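Local coordinates for protein nucleoporin NUP145N (Chaetomium thermophilum, PDB 5HB6) that probably serves as a structural component of the nuclear pore complex, its piece here being the protein's autopeptidase domain, at residues I57-Y68 with G80-H91. The protein carries 1 engineered substitution. Residues are numbered along the deposited sequence; the frame is centred on the assembly and turned at random. Where two conformers were deposited one is given.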
ATOM      1  N   ILE A  57       7.386   9.570   2.912  0.58 18.69           N
ATOM      2  CA  ILE A  57       7.882   8.253   2.510  0.58 18.84           C
ATOM      3  C   ILE A  57       6.792   7.451   1.803  0.58 17.79           C
ATOM      4  O   ILE A  57       6.999   6.924   0.706  0.58 18.21           O
ATOM      5  CB  ILE A  57       8.426   7.494   3.747  0.58 19.57           C
ATOM      6  CG1 ILE A  57       9.648   8.212   4.340  0.58 24.06           C
ATOM      7  CG2 ILE A  57       8.798   6.069   3.379  0.58 19.73           C
ATOM      8  CD1 ILE A  57      10.243   7.540   5.579  0.58 25.20           C
ATOM      9  N   VAL A  58       5.625   7.347   2.432  1.00 16.87           N
ATOM     10  CA  VAL A  58       4.473   6.653   1.872  1.00 15.09           C
ATOM     11  C   VAL A  58       3.430   7.707   1.544  1.00 15.24           C
ATOM     12  O   VAL A  58       2.961   8.422   2.435  1.00 16.84           O
ATOM     13  CB  VAL A  58       3.924   5.587   2.835  1.00 15.47           C
ATOM     14  CG1 VAL A  58       2.717   4.882   2.211  1.00 16.14           C
ATOM     15  CG2 VAL A  58       5.024   4.597   3.233  1.00 16.02           C
ATOM     16  N   ILE A  59       3.051   7.786   0.271  1.00 16.02           N
ATOM     17  CA  ILE A  59       2.083   8.778  -0.193  1.00 16.21           C
ATOM     18  C   ILE A  59       0.871   8.020  -0.693  1.00 15.55           C
ATOM     19  O   ILE A  59       0.987   7.200  -1.618  1.00 16.50           O
ATOM     20  CB  ILE A  59       2.634   9.689  -1.303  1.00 20.02           C
ATOM     21  CG1 ILE A  59       3.842  10.469  -0.800  1.00 22.93           C
ATOM     22  CG2 ILE A  59       1.587  10.687  -1.718  1.00 22.21           C
ATOM     23  CD1 ILE A  59       5.124   9.778  -0.998  1.00 25.42           C
ATOM     24  N   LEU A  60      -0.282   8.319  -0.104  1.00 15.41           N
ATOM     25  CA  LEU A  60      -1.553   7.711  -0.468  1.00 13.96           C
ATOM     26  C   LEU A  60      -2.501   8.813  -0.909  1.00 14.39           C
ATOM     27  O   LEU A  60      -2.911   9.646  -0.110  1.00 15.95           O
ATOM     28  CB  LEU A  60      -2.122   6.936   0.723  1.00 14.00           C
ATOM     29  CG  LEU A  60      -1.333   5.673   1.051  1.00 16.29           C
ATOM     30  CD1 LEU A  60      -1.760   5.069   2.364  1.00 15.40           C
ATOM     31  CD2 LEU A  60      -1.524   4.635  -0.034  1.00 19.67           C
ATOM     32  N   GLU A  61      -2.854   8.804  -2.180  0.55 12.88           N
ATOM     33  CA  GLU A  61      -3.918   9.640  -2.708  0.55 14.45           C
ATOM     34  C   GLU A  61      -4.839   8.733  -3.503  0.55 12.89           C
ATOM     35  O   GLU A  61      -4.459   7.600  -3.831  0.55 11.33           O
ATOM     36  CB  GLU A  61      -3.367  10.768  -3.597  0.55 18.25           C
ATOM     37  CG  GLU A  61      -2.448  11.718  -2.819  0.55 21.59           C
ATOM     38  CD  GLU A  61      -1.855  12.822  -3.671  0.55 26.31           C
ATOM     39  OE1 GLU A  61      -1.852  12.680  -4.911  0.55 27.48           O
ATOM     40  OE2 GLU A  61      -1.391  13.822  -3.088  0.55 27.92           O
ATOM     41  N   PRO A  62      -6.067   9.166  -3.795  1.00 14.16           N
ATOM     42  CA  PRO A  62      -7.010   8.245  -4.434  1.00 13.17           C
ATOM     43  C   PRO A  62      -6.404   7.577  -5.653  1.00 12.86           C
ATOM     44  O   PRO A  62      -5.869   8.217  -6.552  1.00 13.67           O
ATOM     45  CB  PRO A  62      -8.200   9.141  -4.778  1.00 14.76           C
ATOM     46  CG  PRO A  62      -8.181  10.169  -3.703  1.00 16.26           C
ATOM     47  CD  PRO A  62      -6.697  10.479  -3.544  1.00 15.87           C
ATOM     48  N   ARG A  63      -6.434   6.247  -5.636  1.00 11.94           N
ATOM     49  CA  ARG A  63      -5.971   5.413  -6.732  1.00 11.91           C
ATOM     50  C   ARG A  63      -4.466   5.479  -6.935  1.00 12.34           C
ATOM     51  O   ARG A  63      -3.965   5.122  -8.000  1.00 12.87           O
ATOM     52  CB  ARG A  63      -6.720   5.723  -8.022  1.00 12.53           C
ATOM     53  CG  ARG A  63      -8.243   5.612  -7.833  1.00 12.60           C
ATOM     54  CD  ARG A  63      -9.017   5.865  -9.115  1.00 12.59           C
ATOM     55  NE  ARG A  63      -8.620   4.861 -10.107  1.00 12.25           N
ATOM     56  CZ  ARG A  63      -8.622   5.044 -11.417  1.00 11.99           C
ATOM     57  NH1 ARG A  63      -9.023   6.190 -11.939  1.00 12.70           N
ATOM     58  NH2 ARG A  63      -8.205   4.094 -12.212  1.00 13.17           N
ATOM     59  N   SER A  64      -3.720   5.874  -5.909  1.00 12.82           N
ATOM     60  CA  SER A  64      -2.290   6.122  -6.051  1.00 15.59           C
ATOM     61  C   SER A  64      -1.551   5.828  -4.746  1.00 15.62           C
ATOM     62  O   SER A  64      -1.701   6.551  -3.766  1.00 17.16           O
ATOM     63  CB  SER A  64      -2.107   7.578  -6.446  1.00 18.38           C
ATOM     64  OG  SER A  64      -0.749   7.876  -6.644  1.00 21.60           O
ATOM     65  N   ALA A  65      -0.743   4.778  -4.748  1.00 14.51           N
ATOM     66  CA  ALA A  65       0.125   4.447  -3.630  1.00 15.18           C
ATOM     67  C   ALA A  65       1.563   4.537  -4.116  1.00 17.70           C
ATOM     68  O   ALA A  65       1.941   3.859  -5.066  1.00 20.57           O
ATOM     69  CB  ALA A  65      -0.185   3.055  -3.090  1.00 16.08           C
ATOM     70  N   THR A  66       2.363   5.340  -3.434  1.00 17.32           N
ATOM     71  CA  THR A  66       3.757   5.590  -3.776  1.00 18.20           C
ATOM     72  C   THR A  66       4.589   5.389  -2.519  1.00 17.13           C
ATOM     73  O   THR A  66       4.212   5.839  -1.431  1.00 17.54           O
ATOM     74  CB  THR A  66       3.968   7.058  -4.290  1.00 20.27           C
ATOM     75  OG1 THR A  66       3.149   7.333  -5.428  1.00 23.55           O
ATOM     76  CG2 THR A  66       5.441   7.324  -4.678  1.00 22.07           C
ATOM     77  N   VAL A  67       5.707   4.693  -2.663  1.00 16.65           N
ATOM     78  CA  VAL A  67       6.655   4.523  -1.572  1.00 17.38           C
ATOM     79  C   VAL A  67       8.024   4.958  -2.077  1.00 18.32           C
ATOM     80  O   VAL A  67       8.504   4.424  -3.080  1.00 19.40           O
ATOM     81  CB  VAL A  67       6.677   3.061  -1.079  1.00 18.62           C
ATOM     82  CG1 VAL A  67       7.633   2.893   0.098  1.00 19.59           C
ATOM     83  CG2 VAL A  67       5.285   2.629  -0.685  1.00 18.92           C
ATOM     84  N   TYR A  68       8.662   5.910  -1.360  1.00 17.65           N
ATOM     85  CA  TYR A  68       9.941   6.532  -1.714  1.00 18.02           C
ATOM     86  C   TYR A  68       9.819   7.353  -2.990  1.00 19.19           C
ATOM     87  O   TYR A  68      10.275   6.919  -4.055  1.00 20.20           O
ATOM     88  CB  TYR A  68      11.064   5.498  -1.856  1.00 18.29           C
ATOM     89  CG  TYR A  68      11.404   4.771  -0.569  1.00 18.74           C
ATOM     90  CD1 TYR A  68      11.913   5.450   0.518  1.00 19.48           C
ATOM     91  CD2 TYR A  68      11.197   3.408  -0.451  1.00 18.20           C
ATOM     92  CE1 TYR A  68      12.220   4.797   1.684  1.00 19.30           C
ATOM     93  CE2 TYR A  68      11.488   2.744   0.713  1.00 18.25           C
ATOM     94  CZ  TYR A  68      11.991   3.433   1.786  1.00 19.62           C
ATOM     95  OH  TYR A  68      12.303   2.748   2.951  1.00 20.19           O
ATOM     96  N   GLY A  80      14.566  -1.362   3.940  1.00 24.96           N
ATOM     97  CA  GLY A  80      13.571  -0.374   4.307  1.00 23.43           C
ATOM     98  C   GLY A  80      12.181  -0.870   3.970  1.00 21.49           C
ATOM     99  O   GLY A  80      11.825  -2.023   4.236  1.00 22.40           O
ATOM    100  N   LEU A  81      11.375   0.007   3.379  1.00 18.92           N
ATOM    101  CA  LEU A  81      10.039  -0.335   2.924  1.00 17.61           C
ATOM    102  C   LEU A  81       9.992  -0.776   1.460  1.00 18.31           C
ATOM    103  O   LEU A  81       8.897  -0.960   0.917  1.00 18.12           O
ATOM    104  CB  LEU A  81       9.095   0.838   3.170  1.00 17.20           C
ATOM    105  CG  LEU A  81       8.934   1.233   4.626  1.00 17.29           C
ATOM    106  CD1 LEU A  81       7.961   2.355   4.756  1.00 18.32           C
ATOM    107  CD2 LEU A  81       8.480   0.051   5.465  1.00 18.25           C
ATOM    108  N   ASN A  82      11.146  -0.967   0.814  1.00 19.22           N
ATOM    109  CA  ASN A  82      11.193  -1.371  -0.593  1.00 21.25           C
ATOM    110  C   ASN A  82      11.149  -2.895  -0.673  1.00 21.11           C
ATOM    111  O   ASN A  82      12.097  -3.574  -1.069  1.00 23.01           O
ATOM    112  CB  ASN A  82      12.436  -0.797  -1.268  1.00 23.28           C
ATOM    113  CG  ASN A  82      12.363  -0.881  -2.788  1.00 26.46           C
ATOM    114  OD1 ASN A  82      11.320  -1.231  -3.349  1.00 28.09           O
ATOM    115  ND2 ASN A  82      13.470  -0.537  -3.463  1.00 27.24           N
ATOM    116  N   VAL A  83       9.997  -3.423  -0.275  1.00 19.48           N
ATOM    117  CA  VAL A  83       9.824  -4.849  -0.025  1.00 18.38           C
ATOM    118  C   VAL A  83       8.448  -5.263  -0.527  1.00 16.14           C
ATOM    119  O   VAL A  83       7.600  -4.411  -0.840  1.00 15.25           O
ATOM    120  CB  VAL A  83       9.972  -5.180   1.472  1.00 19.67           C
ATOM    121  CG1 VAL A  83      11.347  -4.761   2.000  1.00 21.40           C
ATOM    122  CG2 VAL A  83       8.859  -4.519   2.297  1.00 19.64           C
ATOM    123  N   PRO A  84       8.158  -6.559  -0.564  1.00 15.10           N
ATOM    124  CA  PRO A  84       6.831  -6.999  -1.011  1.00 14.17           C
ATOM    125  C   PRO A  84       5.697  -6.401  -0.168  1.00 12.64           C
ATOM    126  O   PRO A  84       5.795  -6.281   1.060  1.00 13.32           O
ATOM    127  CB  PRO A  84       6.915  -8.525  -0.870  1.00 16.45           C
ATOM    128  CG  PRO A  84       8.354  -8.827  -1.086  1.00 17.41           C
ATOM    129  CD  PRO A  84       9.076  -7.701  -0.408  1.00 15.75           C
ATOM    130  N   ALA A  85       4.603  -6.043  -0.843  1.00 12.10           N
ATOM    131  CA  ALA A  85       3.490  -5.377  -0.171  1.00 12.00           C
ATOM    132  C   ALA A  85       2.188  -5.725  -0.862  1.00 10.74           C
ATOM    133  O   ALA A  85       2.157  -5.987  -2.068  1.00 12.10           O
ATOM    134  CB  ALA A  85       3.639  -3.842  -0.147  1.00 12.92           C
ATOM    135  N   LEU A  86       1.108  -5.654  -0.081  0.84 11.05           N
ATOM    136  CA  LEU A  86      -0.252  -5.816  -0.555  0.84  9.80           C
ATOM    137  C   LEU A  86      -0.914  -4.454  -0.501  0.84  9.69           C
ATOM    138  O   LEU A  86      -1.079  -3.876   0.586  0.84 10.55           O
ATOM    139  CB  LEU A  86      -0.989  -6.835   0.312  0.84 12.24           C
ATOM    140  CG  LEU A  86      -2.510  -6.948   0.093  0.84 15.95           C
ATOM    141  CD1 LEU A  86      -2.825  -7.551  -1.225  0.84 18.02           C
ATOM    142  CD2 LEU A  86      -3.151  -7.825   1.183  0.84 17.37           C
ATOM    143  N   ILE A  87      -1.359  -3.970  -1.657  1.00 11.00           N
ATOM    144  CA  ILE A  87      -1.910  -2.622  -1.789  1.00 11.03           C
ATOM    145  C   ILE A  87      -3.392  -2.768  -2.063  1.00 10.59           C
ATOM    146  O   ILE A  87      -3.788  -3.559  -2.922  1.00 11.76           O
ATOM    147  CB  ILE A  87      -1.206  -1.867  -2.927  1.00 12.16           C
ATOM    148  CG1 ILE A  87       0.280  -1.734  -2.596  1.00 14.70           C
ATOM    149  CG2 ILE A  87      -1.849  -0.527  -3.166  1.00 12.55           C
ATOM    150  CD1 ILE A  87       1.078  -1.186  -3.728  1.00 17.54           C
ATOM    151  N   SER A  88      -4.210  -2.003  -1.354  1.00 10.26           N
ATOM    152  CA  SER A  88      -5.656  -2.062  -1.535  1.00 11.39           C
ATOM    153  C   SER A  88      -6.132  -0.646  -1.775  1.00 11.56           C
ATOM    154  O   SER A  88      -5.919   0.216  -0.921  1.00 14.32           O
ATOM    155  CB  SER A  88      -6.325  -2.670  -0.284  1.00 13.19           C
ATOM    156  OG  SER A  88      -5.806  -3.961  -0.019  1.00 14.88           O
ATOM    157  N   LEU A  89      -6.774  -0.422  -2.909  1.00 10.24           N
ATOM    158  CA  LEU A  89      -7.164   0.921  -3.333  1.00 10.87           C
ATOM    159  C   LEU A  89      -8.656   1.022  -3.590  1.00 10.71           C
ATOM    160  O   LEU A  89      -9.210   0.332  -4.458  1.00 11.02           O
ATOM    161  CB  LEU A  89      -6.425   1.342  -4.590  1.00 11.78           C
ATOM    162  CG  LEU A  89      -4.927   1.534  -4.422  1.00 13.24           C
ATOM    163  CD1 LEU A  89      -4.233   1.734  -5.745  1.00 14.68           C
ATOM    164  CD2 LEU A  89      -4.605   2.683  -3.492  1.00 15.90           C
ATOM    165  N   GLU A  90      -9.301   1.922  -2.851  1.00 10.89           N
ATOM    166  CA  GLU A  90     -10.674   2.322  -3.120  1.00 11.34           C
ATOM    167  C   GLU A  90     -10.786   3.021  -4.480  1.00 11.01           C
ATOM    168  O   GLU A  90      -9.793   3.407  -5.106  1.00 10.93           O
ATOM    169  CB  GLU A  90     -11.181   3.283  -2.031  1.00 12.45           C
ATOM    170  CG  GLU A  90     -11.228   2.629  -0.653  1.00 15.49           C
ATOM    171  CD  GLU A  90     -11.755   3.536   0.438  1.00 19.99           C
ATOM    172  OE1 GLU A  90     -12.444   4.516   0.115  1.00 20.68           O
ATOM    173  OE2 GLU A  90     -11.468   3.258   1.608  1.00 23.84           O
ATOM    174  N   HIS A  91     -12.025   3.133  -4.953  1.00 11.13           N
ATOM    175  CA  HIS A  91     -12.348   3.947  -6.127  1.00 11.01           C
ATOM    176  C   HIS A  91     -11.826   3.337  -7.424  1.00 11.29           C
ATOM    177  O   HIS A  91     -11.533   4.055  -8.379  1.00 11.97           O
ATOM    178  CB  HIS A  91     -11.874   5.402  -5.987  1.00 11.92           C
ATOM    179  CG  HIS A  91     -12.051   5.949  -4.616  1.00 12.18           C
ATOM    180  ND1 HIS A  91     -13.275   6.034  -3.998  1.00 12.83           N
ATOM    181  CD2 HIS A  91     -11.145   6.382  -3.717  1.00 12.80           C
ATOM    182  CE1 HIS A  91     -13.119   6.504  -2.775  1.00 13.51           C
ATOM    183  NE2 HIS A  91     -11.835   6.743  -2.581  1.00 13.65           N
TER
HETATM  184  O   HOH W   1      -7.929   4.881  -3.748  1.00 12.20           O
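Tyr68 and Leu81 supply the direct polar link between residues 57-68 and 80-91: the amide of Leu81 reaches the phenol oxygen at the ring edge, N to OH 2.9 Å, with an almost straight N-H...O angle of 179°. With CG beside the backbone N and anti to the carbonyl carbon (chi1 -64°), the Tyr68 ring extends to residues 80-82, where its CE2 also touches Leu81 CB. A phenylalanine in its place would probably leave the Leu81 amide without its acceptor. The second polar link is indirect: a water accepts from Arg63 N (2.8 Å) and donates to Glu90 O (2.7 Å), joining the type II turn of residues 61-64 to the chain just beyond strand 85-89.

Strands 58-61 and 64-67 form a two-stranded antiparallel hairpin, laid over one face of the six-stranded antiparallel sheet of the Nup98-type autopeptidase domain; the axes of 64-67 and 85-89 approach to 8.3 Å at 148°, a face-to-face packing of sheets. Apolar side chains meet across the interface. Ala65 CB meets Ile87 CG2 at 4.0 Å, while the two methyls of Leu89 lie against the backbone of Arg63 and Ser64. Nearer Tyr68, Leu81 crosses its neighbours at about a right angle: CD1 touches the CG2 methyl of Val58 and, in the conformer given, that of Ile57, and CB meets Val67 CG1. Phe132 of strand 129-134 flanks Ile87 and Leu89.

At the hairpin turn, the Arg63 chain passes beside the backbone of His91, with CD 3.2 Å from His91 O, and Pro62 CB approaches the imidazole, whose NE2 is hydrogen-bonded to Asn33 O.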